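Serine proteinase inhibitor A (Sagittaria sagittifolia, PDB 3E8L) probably inhibits trypsin and chymotrypsin simultaneously through two reactive sites, and kallikrein weakly, using a beta-trefoil scaffold of the leguminous Kunitz type. Local coordinates at residues 46-49 and 53-56; 105-110 and 114-119; 145-150 and 154-159. The protein carries 2 engineered substitutions. All coordinates share one frame; numbering follows the deposited sequence.

Interaction 1: residues 46-49 and 53-56; sequences LRKD and SYVY. Engineered in segment 46-49: R47 (natural residue His).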
ATOM      1  N   LEU A  46       6.407 -17.560   2.969  1.00 31.02           N
ATOM      2  CA  LEU A  46       6.150 -18.583   3.992  1.00 31.85           C
ATOM      3  C   LEU A  46       4.860 -18.236   4.704  1.00 32.60           C
ATOM      4  O   LEU A  46       4.765 -17.169   5.324  1.00 33.11           O
ATOM      5  CB  LEU A  46       7.238 -18.601   5.057  1.00 31.39           C
ATOM      6  CG  LEU A  46       8.577 -19.280   4.860  1.00 32.38           C
ATOM      7  CD1 LEU A  46       9.415 -19.065   6.120  1.00 31.91           C
ATOM      8  CD2 LEU A  46       8.377 -20.774   4.585  1.00 33.08           C
ATOM      9  N   ARG A  47       3.876 -19.124   4.655  1.00 33.23           N
ATOM     10  CA  ARG A  47       2.632 -18.853   5.362  1.00 34.42           C
ATOM     11  C   ARG A  47       2.868 -18.410   6.817  1.00 34.22           C
ATOM     12  O   ARG A  47       3.631 -19.024   7.563  1.00 33.84           O
ATOM     13  CB  ARG A  47       1.662 -20.049   5.296  1.00 34.92           C
ATOM     14  CG  ARG A  47       1.074 -20.268   3.906  1.00 37.93           C
ATOM     15  CD  ARG A  47      -0.232 -21.053   3.932  1.00 42.55           C
ATOM     16  NE  ARG A  47      -0.606 -21.510   2.588  1.00 44.83           N
ATOM     17  CZ  ARG A  47      -0.393 -22.743   2.118  1.00 46.73           C
ATOM     18  NH1 ARG A  47      -0.763 -23.052   0.879  1.00 47.38           N
ATOM     19  NH2 ARG A  47       0.185 -23.673   2.879  1.00 46.63           N
ATOM     20  N   LYS A  48       2.211 -17.318   7.184  1.00 34.15           N
ATOM     21  CA  LYS A  48       2.119 -16.874   8.555  1.00 33.96           C
ATOM     22  C   LYS A  48       0.706 -17.150   9.083  1.00 34.04           C
ATOM     23  O   LYS A  48       0.514 -17.969   9.967  1.00 33.86           O
ATOM     24  CB  LYS A  48       2.450 -15.384   8.617  1.00 33.79           C
ATOM     25  CG  LYS A  48       2.411 -14.766   9.983  1.00 33.36           C
ATOM     26  CD  LYS A  48       2.970 -13.352   9.923  1.00 33.89           C
ATOM     27  CE  LYS A  48       2.375 -12.479  11.039  1.00 32.62           C
ATOM     28  NZ  LYS A  48       2.934 -12.810  12.362  1.00 30.29           N
ATOM     29  N   ASP A  49      -0.282 -16.462   8.513  1.00 34.47           N
ATOM     30  CA  ASP A  49      -1.652 -16.487   9.006  1.00 34.32           C
ATOM     31  C   ASP A  49      -2.577 -15.801   8.026  1.00 33.95           C
ATOM     32  O   ASP A  49      -2.199 -14.861   7.372  1.00 33.97           O
ATOM     33  CB  ASP A  49      -1.744 -15.765  10.350  1.00 34.69           C
ATOM     34  CG  ASP A  49      -3.085 -15.983  11.044  1.00 36.54           C
ATOM     35  OD1 ASP A  49      -3.823 -16.966  10.720  1.00 35.83           O
ATOM     36  OD2 ASP A  49      -3.389 -15.155  11.923  1.00 39.05           O
ATOM     37  N   SER A  53       1.713 -13.840   4.764  1.00 28.60           N
ATOM     38  CA  SER A  53       2.912 -14.658   4.599  1.00 28.11           C
ATOM     39  C   SER A  53       4.148 -13.888   5.033  1.00 27.90           C
ATOM     40  O   SER A  53       4.122 -12.647   5.086  1.00 27.92           O
ATOM     41  CB  SER A  53       3.089 -15.030   3.126  1.00 27.99           C
ATOM     42  OG  SER A  53       2.222 -16.069   2.731  1.00 27.88           O
ATOM     43  N   TYR A  54       5.236 -14.604   5.337  1.00 27.42           N
ATOM     44  CA  TYR A  54       6.532 -13.939   5.517  1.00 27.02           C
ATOM     45  C   TYR A  54       7.213 -13.880   4.165  1.00 27.47           C
ATOM     46  O   TYR A  54       7.207 -14.884   3.437  1.00 27.25           O
ATOM     47  CB  TYR A  54       7.438 -14.700   6.477  1.00 26.23           C
ATOM     48  CG  TYR A  54       6.945 -14.789   7.898  1.00 23.83           C
ATOM     49  CD1 TYR A  54       7.190 -13.769   8.792  1.00 22.26           C
ATOM     50  CD2 TYR A  54       6.257 -15.912   8.350  1.00 21.52           C
ATOM     51  CE1 TYR A  54       6.766 -13.846  10.100  1.00 21.84           C
ATOM     52  CE2 TYR A  54       5.816 -16.005   9.665  1.00 21.87           C
ATOM     53  CZ  TYR A  54       6.078 -14.955  10.543  1.00 21.62           C
ATOM     54  OH  TYR A  54       5.656 -15.008  11.859  1.00 19.52           O
ATOM     55  N   VAL A  55       7.776 -12.712   3.831  1.00 27.67           N
ATOM     56  CA  VAL A  55       8.729 -12.598   2.730  1.00 28.22           C
ATOM     57  C   VAL A  55      10.067 -13.213   3.163  1.00 28.53           C
ATOM     58  O   VAL A  55      10.713 -12.752   4.114  1.00 28.44           O
ATOM     59  CB  VAL A  55       8.949 -11.136   2.291  1.00 28.33           C
ATOM     60  CG1 VAL A  55       9.841 -11.088   1.048  1.00 28.96           C
ATOM     61  CG2 VAL A  55       7.637 -10.454   2.012  1.00 27.72           C
ATOM     62  N   TYR A  56      10.463 -14.271   2.476  1.00 29.01           N
ATOM     63  CA  TYR A  56      11.728 -14.945   2.748  1.00 29.48           C
ATOM     64  C   TYR A  56      12.438 -15.333   1.450  1.00 30.22           C
ATOM     65  O   TYR A  56      11.837 -15.342   0.365  1.00 29.81           O
ATOM     66  CB  TYR A  56      11.478 -16.195   3.594  1.00 29.74           C
ATOM     67  CG  TYR A  56      11.262 -17.478   2.810  1.00 29.52           C
ATOM     68  CD1 TYR A  56      12.160 -18.537   2.922  1.00 29.88           C
ATOM     69  CD2 TYR A  56      10.162 -17.635   1.961  1.00 30.36           C
ATOM     70  CE1 TYR A  56      11.978 -19.715   2.203  1.00 30.25           C
ATOM     71  CE2 TYR A  56       9.969 -18.805   1.236  1.00 29.14           C
ATOM     72  CZ  TYR A  56      10.875 -19.841   1.361  1.00 30.11           C
ATOM     73  OH  TYR A  56      10.681 -21.012   0.650  1.00 30.82           O
TER

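Interaction 2: residues 105-110 and 114-119; sequences KSETNG and FQPITA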
ATOM      1  N   LYS A 105       4.356  -5.791  12.164  0.50 32.14           N
ATOM      2  CA  LYS A 105       4.497  -5.662  13.607  0.50 32.14           C
ATOM      3  C   LYS A 105       5.719  -6.480  14.038  0.50 31.96           C
ATOM      4  O   LYS A 105       5.931  -7.585  13.533  0.50 31.73           O
ATOM      5  CB  LYS A 105       3.218  -6.225  14.237  0.50 32.10           C
ATOM      6  CG  LYS A 105       3.187  -6.340  15.741  0.50 32.44           C
ATOM      7  CD  LYS A 105       1.754  -6.643  16.199  0.50 32.84           C
ATOM      8  CE  LYS A 105       1.563  -6.332  17.669  0.50 32.87           C
ATOM      9  NZ  LYS A 105       0.116  -6.179  17.982  0.50 33.43           N
ATOM     10  N   SER A 106       6.540  -5.947  14.937  1.00 31.58           N
ATOM     11  CA  SER A 106       7.642  -6.756  15.423  1.00 31.55           C
ATOM     12  C   SER A 106       7.175  -7.972  16.242  1.00 30.56           C
ATOM     13  O   SER A 106       6.151  -7.928  16.912  1.00 30.17           O
ATOM     14  CB  SER A 106       8.673  -5.916  16.195  1.00 32.00           C
ATOM     15  OG  SER A 106       8.138  -5.501  17.420  1.00 33.16           O
ATOM     16  N   GLU A 107       7.934  -9.055  16.139  1.00 29.53           N
ATOM     17  CA  GLU A 107       7.571 -10.318  16.737  1.00 29.13           C
ATOM     18  C   GLU A 107       8.866 -11.055  17.098  1.00 29.38           C
ATOM     19  O   GLU A 107       9.954 -10.678  16.657  1.00 29.73           O
ATOM     20  CB  GLU A 107       6.705 -11.150  15.765  1.00 28.74           C
ATOM     21  CG  GLU A 107       7.314 -11.350  14.361  1.00 27.93           C
ATOM     22  CD  GLU A 107       6.587 -12.390  13.510  1.00 27.49           C
ATOM     23  OE1 GLU A 107       6.961 -13.579  13.574  1.00 28.15           O
ATOM     24  OE2 GLU A 107       5.666 -12.027  12.755  1.00 26.18           O
ATOM     25  N   THR A 108       8.743 -12.094  17.904  1.00 29.22           N
ATOM     26  CA  THR A 108       9.853 -12.963  18.203  1.00 29.28           C
ATOM     27  C   THR A 108       9.572 -14.323  17.615  1.00 29.28           C
ATOM     28  O   THR A 108       8.494 -14.867  17.798  1.00 29.34           O
ATOM     29  CB  THR A 108      10.052 -13.084  19.699  1.00 29.20           C
ATOM     30  OG1 THR A 108      10.183 -11.766  20.231  1.00 29.41           O
ATOM     31  CG2 THR A 108      11.315 -13.877  19.992  1.00 28.67           C
ATOM     32  N   ASN A 109      10.558 -14.866  16.913  1.00 29.57           N
ATOM     33  CA  ASN A 109      10.394 -16.076  16.122  1.00 29.78           C
ATOM     34  C   ASN A 109      11.764 -16.692  15.874  1.00 29.36           C
ATOM     35  O   ASN A 109      12.614 -16.091  15.205  1.00 29.85           O
ATOM     36  CB  ASN A 109       9.746 -15.694  14.785  1.00 30.31           C
ATOM     37  CG  ASN A 109       9.182 -16.879  14.026  1.00 31.87           C
ATOM     38  OD1 ASN A 109       8.336 -16.692  13.153  1.00 35.49           O
ATOM     39  ND2 ASN A 109       9.652 -18.090  14.324  1.00 33.00           N
ATOM     40  N   GLY A 110      11.982 -17.886  16.408  1.00 28.74           N
ATOM     41  CA  GLY A 110      13.273 -18.548  16.266  1.00 27.62           C
ATOM     42  C   GLY A 110      14.292 -17.914  17.192  1.00 27.35           C
ATOM     43  O   GLY A 110      15.494 -17.989  16.949  1.00 27.78           O
ATOM     44  N   PHE A 114      12.204  -9.162  15.520  1.00 27.14           N
ATOM     45  CA  PHE A 114      12.276  -8.262  14.390  1.00 27.29           C
ATOM     46  C   PHE A 114      10.897  -7.831  13.899  1.00 27.49           C
ATOM     47  O   PHE A 114       9.876  -8.401  14.285  1.00 26.95           O
ATOM     48  CB  PHE A 114      13.079  -8.899  13.251  1.00 27.57           C
ATOM     49  CG  PHE A 114      12.406 -10.091  12.588  1.00 28.80           C
ATOM     50  CD1 PHE A 114      12.358 -10.180  11.193  1.00 28.76           C
ATOM     51  CD2 PHE A 114      11.845 -11.126  13.342  1.00 29.58           C
ATOM     52  CE1 PHE A 114      11.770 -11.268  10.561  1.00 27.33           C
ATOM     53  CE2 PHE A 114      11.246 -12.219  12.721  1.00 29.88           C
ATOM     54  CZ  PHE A 114      11.213 -12.288  11.317  1.00 29.24           C
ATOM     55  N   GLN A 115      10.898  -6.798  13.062  1.00 27.89           N
ATOM     56  CA  GLN A 115       9.745  -6.445  12.259  1.00 28.17           C
ATOM     57  C   GLN A 115       9.900  -7.112  10.896  1.00 27.99           C
ATOM     58  O   GLN A 115      10.720  -6.680  10.093  1.00 27.92           O
ATOM     59  CB  GLN A 115       9.651  -4.933  12.086  1.00 28.00           C
ATOM     60  CG  GLN A 115       9.476  -4.163  13.362  1.00 28.47           C
ATOM     61  CD  GLN A 115       9.357  -2.691  13.089  1.00 30.05           C
ATOM     62  OE1 GLN A 115      10.330  -1.944  13.229  1.00 30.87           O
ATOM     63  NE2 GLN A 115       8.179  -2.266  12.624  1.00 27.98           N
ATOM     64  N   PRO A 116       9.120  -8.180  10.625  1.00 27.91           N
ATOM     65  CA  PRO A 116       9.296  -8.805   9.310  1.00 27.39           C
ATOM     66  C   PRO A 116       8.663  -7.982   8.206  1.00 27.22           C
ATOM     67  O   PRO A 116       7.820  -7.131   8.483  1.00 27.39           O
ATOM     68  CB  PRO A 116       8.547 -10.134   9.450  1.00 27.08           C
ATOM     69  CG  PRO A 116       7.597  -9.930  10.562  1.00 27.53           C
ATOM     70  CD  PRO A 116       8.242  -8.975  11.502  1.00 27.73           C
ATOM     71  N   ILE A 117       9.091  -8.211   6.969  0.50 26.98           N
ATOM     72  CA  ILE A 117       8.331  -7.762   5.820  0.50 26.68           C
ATOM     73  C   ILE A 117       7.348  -8.899   5.572  0.50 26.99           C
ATOM     74  O   ILE A 117       7.747 -10.072   5.525  0.50 27.10           O
ATOM     75  CB  ILE A 117       9.212  -7.562   4.563  0.50 26.61           C
ATOM     76  CG1 ILE A 117      10.400  -6.648   4.872  0.50 25.63           C
ATOM     77  CG2 ILE A 117       8.387  -6.991   3.430  0.50 26.19           C
ATOM     78  CD1 ILE A 117      10.021  -5.369   5.592  0.50 21.75           C
ATOM     79  N   THR A 118       6.067  -8.563   5.460  1.00 26.65           N
ATOM     80  CA  THR A 118       5.047  -9.567   5.195  1.00 26.92           C
ATOM     81  C   THR A 118       4.489  -9.318   3.799  1.00 27.06           C
ATOM     82  O   THR A 118       4.848  -8.322   3.155  1.00 27.99           O
ATOM     83  CB  THR A 118       3.927  -9.590   6.285  1.00 26.46           C
ATOM     84  OG1 THR A 118       3.231  -8.337   6.299  1.00 27.25           O
ATOM     85  CG2 THR A 118       4.519  -9.851   7.652  1.00 25.43           C
ATOM     86  N   ALA A 119       3.641 -10.223   3.320  1.00 26.29           N
ATOM     87  CA  ALA A 119       2.982 -10.029   2.053  1.00 26.20           C
ATOM     88  C   ALA A 119       1.591 -10.571   2.150  1.00 26.43           C
ATOM     89  O   ALA A 119       1.385 -11.721   2.558  1.00 27.09           O
ATOM     90  CB  ALA A 119       3.734 -10.746   0.945  1.00 26.73           C
TER

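Interaction 3: residues 145-150 and 154-159; sequences AACSCE and IACPEV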
ATOM      1  N   ALA A 145      14.434  -0.480   0.887  1.00 28.20           N
ATOM      2  CA  ALA A 145      14.037   0.292   2.064  1.00 27.28           C
ATOM      3  C   ALA A 145      12.518   0.314   2.164  1.00 26.86           C
ATOM      4  O   ALA A 145      11.811   0.223   1.163  1.00 26.31           O
ATOM      5  CB  ALA A 145      14.598   1.691   2.003  1.00 26.94           C
ATOM      6  N   ALA A 146      12.019   0.401   3.383  1.00 26.91           N
ATOM      7  CA  ALA A 146      10.594   0.234   3.645  1.00 27.07           C
ATOM      8  C   ALA A 146      10.043   1.538   4.190  1.00 27.09           C
ATOM      9  O   ALA A 146      10.551   2.040   5.182  1.00 27.41           O
ATOM     10  CB  ALA A 146      10.363  -0.907   4.631  1.00 26.06           C
ATOM     11  N   CYS A 147       9.021   2.086   3.536  1.00 27.52           N
ATOM     12  CA  CYS A 147       8.443   3.392   3.910  1.00 27.87           C
ATOM     13  C   CYS A 147       6.968   3.302   4.207  1.00 27.75           C
ATOM     14  O   CYS A 147       6.268   2.434   3.689  1.00 27.34           O
ATOM     15  CB  CYS A 147       8.591   4.382   2.775  1.00 27.73           C
ATOM     16  SG  CYS A 147      10.225   4.496   2.106  1.00 29.81           S
ATOM     17  N   SER A 148       6.475   4.242   5.000  1.00 28.14           N
ATOM     18  CA  SER A 148       5.057   4.233   5.345  1.00 28.65           C
ATOM     19  C   SER A 148       4.297   5.314   4.556  1.00 27.82           C
ATOM     20  O   SER A 148       3.180   5.703   4.912  1.00 27.93           O
ATOM     21  CB  SER A 148       4.903   4.409   6.856  1.00 29.38           C
ATOM     22  OG  SER A 148       5.717   5.508   7.328  1.00 32.70           O
ATOM     23  N   CYS A 149       4.909   5.773   3.468  1.00 26.73           N
ATOM     24  CA  CYS A 149       4.404   6.896   2.706  1.00 25.81           C
ATOM     25  C   CYS A 149       4.985   6.806   1.316  1.00 25.86           C
ATOM     26  O   CYS A 149       6.119   6.338   1.148  1.00 26.15           O
ATOM     27  CB  CYS A 149       4.835   8.210   3.360  1.00 25.32           C
ATOM     28  SG  CYS A 149       6.518   8.780   2.899  1.00 24.91           S
ATOM     29  N   GLU A 150       4.222   7.253   0.321  1.00 25.61           N
ATOM     30  CA  GLU A 150       4.699   7.249  -1.056  1.00 25.76           C
ATOM     31  C   GLU A 150       5.654   8.410  -1.370  1.00 25.46           C
ATOM     32  O   GLU A 150       6.749   8.182  -1.890  1.00 25.76           O
ATOM     33  CB  GLU A 150       3.536   7.259  -2.056  1.00 26.02           C
ATOM     34  CG  GLU A 150       3.971   6.820  -3.475  1.00 28.28           C
ATOM     35  CD  GLU A 150       2.887   6.958  -4.555  1.00 30.51           C
ATOM     36  OE1 GLU A 150       1.693   7.204  -4.236  1.00 31.36           O
ATOM     37  OE2 GLU A 150       3.246   6.829  -5.741  1.00 30.65           O
ATOM     38  N   ILE A 154      10.654  11.642   4.321  1.00 21.00           N
ATOM     39  CA  ILE A 154      11.278  10.849   5.377  1.00 20.92           C
ATOM     40  C   ILE A 154      12.359   9.932   4.775  1.00 21.31           C
ATOM     41  O   ILE A 154      12.238   9.530   3.613  1.00 20.67           O
ATOM     42  CB  ILE A 154      10.219  10.001   6.120  1.00 20.82           C
ATOM     43  CG1 ILE A 154      10.742   9.558   7.498  1.00 19.58           C
ATOM     44  CG2 ILE A 154       9.744   8.790   5.246  1.00 19.98           C
ATOM     45  CD1 ILE A 154       9.668   8.955   8.406  1.00 19.20           C
ATOM     46  N   ALA A 155      13.401   9.619   5.561  1.00 21.92           N
ATOM     47  CA  ALA A 155      14.411   8.634   5.177  1.00 22.69           C
ATOM     48  C   ALA A 155      13.986   7.306   5.772  1.00 23.98           C
ATOM     49  O   ALA A 155      13.935   7.134   6.993  1.00 24.84           O
ATOM     50  CB  ALA A 155      15.776   9.018   5.678  1.00 22.53           C
ATOM     51  N   CYS A 156      13.688   6.360   4.904  1.00 24.59           N
ATOM     52  CA  CYS A 156      13.148   5.078   5.334  1.00 25.55           C
ATOM     53  C   CYS A 156      14.220   4.128   5.880  1.00 25.63           C
ATOM     54  O   CYS A 156      15.390   4.208   5.466  1.00 25.76           O
ATOM     55  CB  CYS A 156      12.393   4.432   4.164  1.00 25.22           C
ATOM     56  SG  CYS A 156      11.187   5.556   3.527  1.00 26.65           S
ATOM     57  N   PRO A 157      13.824   3.236   6.816  1.00 25.99           N
ATOM     58  CA  PRO A 157      14.752   2.212   7.302  1.00 26.24           C
ATOM     59  C   PRO A 157      15.029   1.214   6.200  1.00 26.91           C
ATOM     60  O   PRO A 157      14.124   0.832   5.455  1.00 26.99           O
ATOM     61  CB  PRO A 157      13.984   1.511   8.432  1.00 25.91           C
ATOM     62  CG  PRO A 157      12.642   2.117   8.468  1.00 25.97           C
ATOM     63  CD  PRO A 157      12.468   3.090   7.381  1.00 25.43           C
ATOM     64  N   GLU A 158      16.283   0.800   6.109  1.00 27.63           N
ATOM     65  CA  GLU A 158      16.693  -0.287   5.236  1.00 28.18           C
ATOM     66  C   GLU A 158      16.055  -1.635   5.606  1.00 27.68           C
ATOM     67  O   GLU A 158      15.735  -1.884   6.775  1.00 28.12           O
ATOM     68  CB  GLU A 158      18.201  -0.412   5.350  1.00 28.52           C
ATOM     69  CG  GLU A 158      18.831  -1.292   4.308  1.00 30.98           C
ATOM     70  CD  GLU A 158      20.293  -0.945   4.114  1.00 34.47           C
ATOM     71  OE1 GLU A 158      20.647   0.241   4.349  1.00 33.88           O
ATOM     72  OE2 GLU A 158      21.074  -1.859   3.740  1.00 34.76           O
ATOM     73  N   VAL A 159      15.880  -2.493   4.598  1.00 26.95           N
ATOM     74  CA  VAL A 159      15.476  -3.885   4.775  1.00 25.56           C
ATOM     75  C   VAL A 159      16.703  -4.791   4.748  1.00 25.89           C
ATOM     76  O   VAL A 159      17.562  -4.670   3.867  1.00 26.28           O
ATOM     77  CB  VAL A 159      14.518  -4.298   3.675  1.00 25.51           C
ATOM     78  CG1 VAL A 159      14.424  -5.806   3.571  1.00 25.39           C
ATOM     79  CG2 VAL A 159      13.137  -3.677   3.911  1.00 23.84           C
TER

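Interaction 1: residues 46-49 and 53-56
K48 lies across Y54, and its aliphatic chain can be followed over the ring atom by atom. With CG anti to the backbone N (chi1 -179°), the chain is carried across the Y54 ring. K48 CB starts over the rim, 3.6 Å from Y54 CE2. K48 CG keeps the same distance, 3.6 Å, to Y54 CE2, and K48 CD moves on to lie 3.6 Å from Y54 CZ, over the ring face and offset from its middle, which is a CH-pi contact. A bend at the last torsion then brings K48 NZ to 3.5 Å from Y54 OH. That approach is not a hydrogen bond: the ammonium forms a salt bridge with E107, and the phenol is hydrogen-bonded to the same carboxylate.

L46 is paired with Y54, their side chains on one face of the sheet. L46 N reaches Y54 O at 2.8 Å, and Y54 N returns to L46 O at 2.6 Å. The branch carbon of L46 covers a second tyrosine: L46 CG sits 3.8 Å from the centroid of the Y56 ring and 14° off its normal, a face-on CH-pi contact. The first side-chain bond of R47, an engineered residue, points away from strand 53-56, and the side chain packs on a polar side chain of another protein chain.

At 147° the strands are antiparallel; two residues, K48 and D49, opposite the one just before S53 make a classic beta bulge in this hairpin of the beta-trefoil.

Interaction 2: residues 105-110 and 114-119
F114 and E107 form an antiparallel hydrogen-bonded pair, with both side chains on one face of the sheet. E107 N donates to F114 O at 2.8 Å, and F114 N returns to E107 O at 2.9 Å with an N-H...O angle of 160°. The phenylalanine ring has N109 at its edge, where N109 CB comes to 4.3 Å from F114 CE2. One ring face is covered from within its own segment, as P116 CD stands over the centre, 4.2 Å above the F114 plane.

The reciprocal bonds define the beta hairpin formed by strands 107-108 and 113-119 of the trefoil, whose second strand also pairs with strand 52-57. E107 turns CG between its backbone N and carbonyl carbon (chi1 53°), and its extended chain crosses the proline ring at about a right angle. E107 CG lies 3.8 Å from P116 CD, and further out E107 OE2 lies 3.6 Å from P116 CG. The two carboxylate oxygens have separate partners on the neighbouring hairpin, OE2 with the ammonium of K48 and OE1 with the hydroxyl of Y54. Replaced by alanine, E107 would lose its carboxylate, which would probably leave the K48 charge without its counterion, the Y54 hydroxyl without its acceptor, and one side of P116 uncovered.

Where the 105-110 segment approaches the start of this hairpin, S106 CB meets the aliphatic part of Q115, 3.4 Å from Q115 CG.

Interaction 3: residues 145-150 and 154-159
Segments 145-150 and 154-159 run roughly antiparallel, their end-to-end directions 140° apart, and the backbones are joined by a single bridge at A145 and E158, whose CA atoms are 4.2 Å apart. Between the segments one hydrogen bond supports it, A146 N to P157 O at 3.0 Å, nearly straight (170° at the hydrogen); a backbone bond of V159 with L144 lies on its other side. This is a disulfide-closed loop of the beta-trefoil, leaving the end of strand 142-147 and returning to strand 159-164. At the loop, A155 hydrogen-bonds through its backbone to another protein chain, while I154 and P157 pack on that chain, consistent with one of the inhibitor's reactive sites lying here.

The covalent closure is C147 to C156, SG to SG 2.0 Å, with a torsion of 115° about the sulfur-sulfur bond. Both cysteines turn SG anti to the carbonyl carbon, which lets the sulfurs meet across a separation of 5.2 Å between C147 CA and C156 CA. Next to the disulfide the carbonyl oxygen of A146 is bordered by carbon: C156 CB lies 3.2 Å and P157 CD 3.1 Å from A146 O. R134 holds the C156 carbonyl from strand 130-135, and R84 packs against both C147 and C156.

Small apolar contacts flank the disulfide. C149, itself bonded to C152, places SG against the branch methyl of I154. At the strand end, A146 CB touches V159 CG2 at 4.0 Å.

Interactions 1 and 2 share a sheet, since strands 52-57 and 113-119 are neighbours in it, and their centres lie about 10 Å apart. The E107 carboxylate of interaction 2 joins them through K48 and Y54 of interaction 1. Interaction 1 is a surface contact, rich in CH-pi packing of aliphatic carbons on tyrosines; interaction 2 is partly buried and adds proline and phenylalanine to its hairpin pair. Interaction 3 is buried and closed covalently, with one hydrogen bond between its segments. It meets interaction 2 through I117 CD1 and V159 CG2, 3.9 Å apart, but does not touch interaction 1, whose nearest atoms are about 7 Å away.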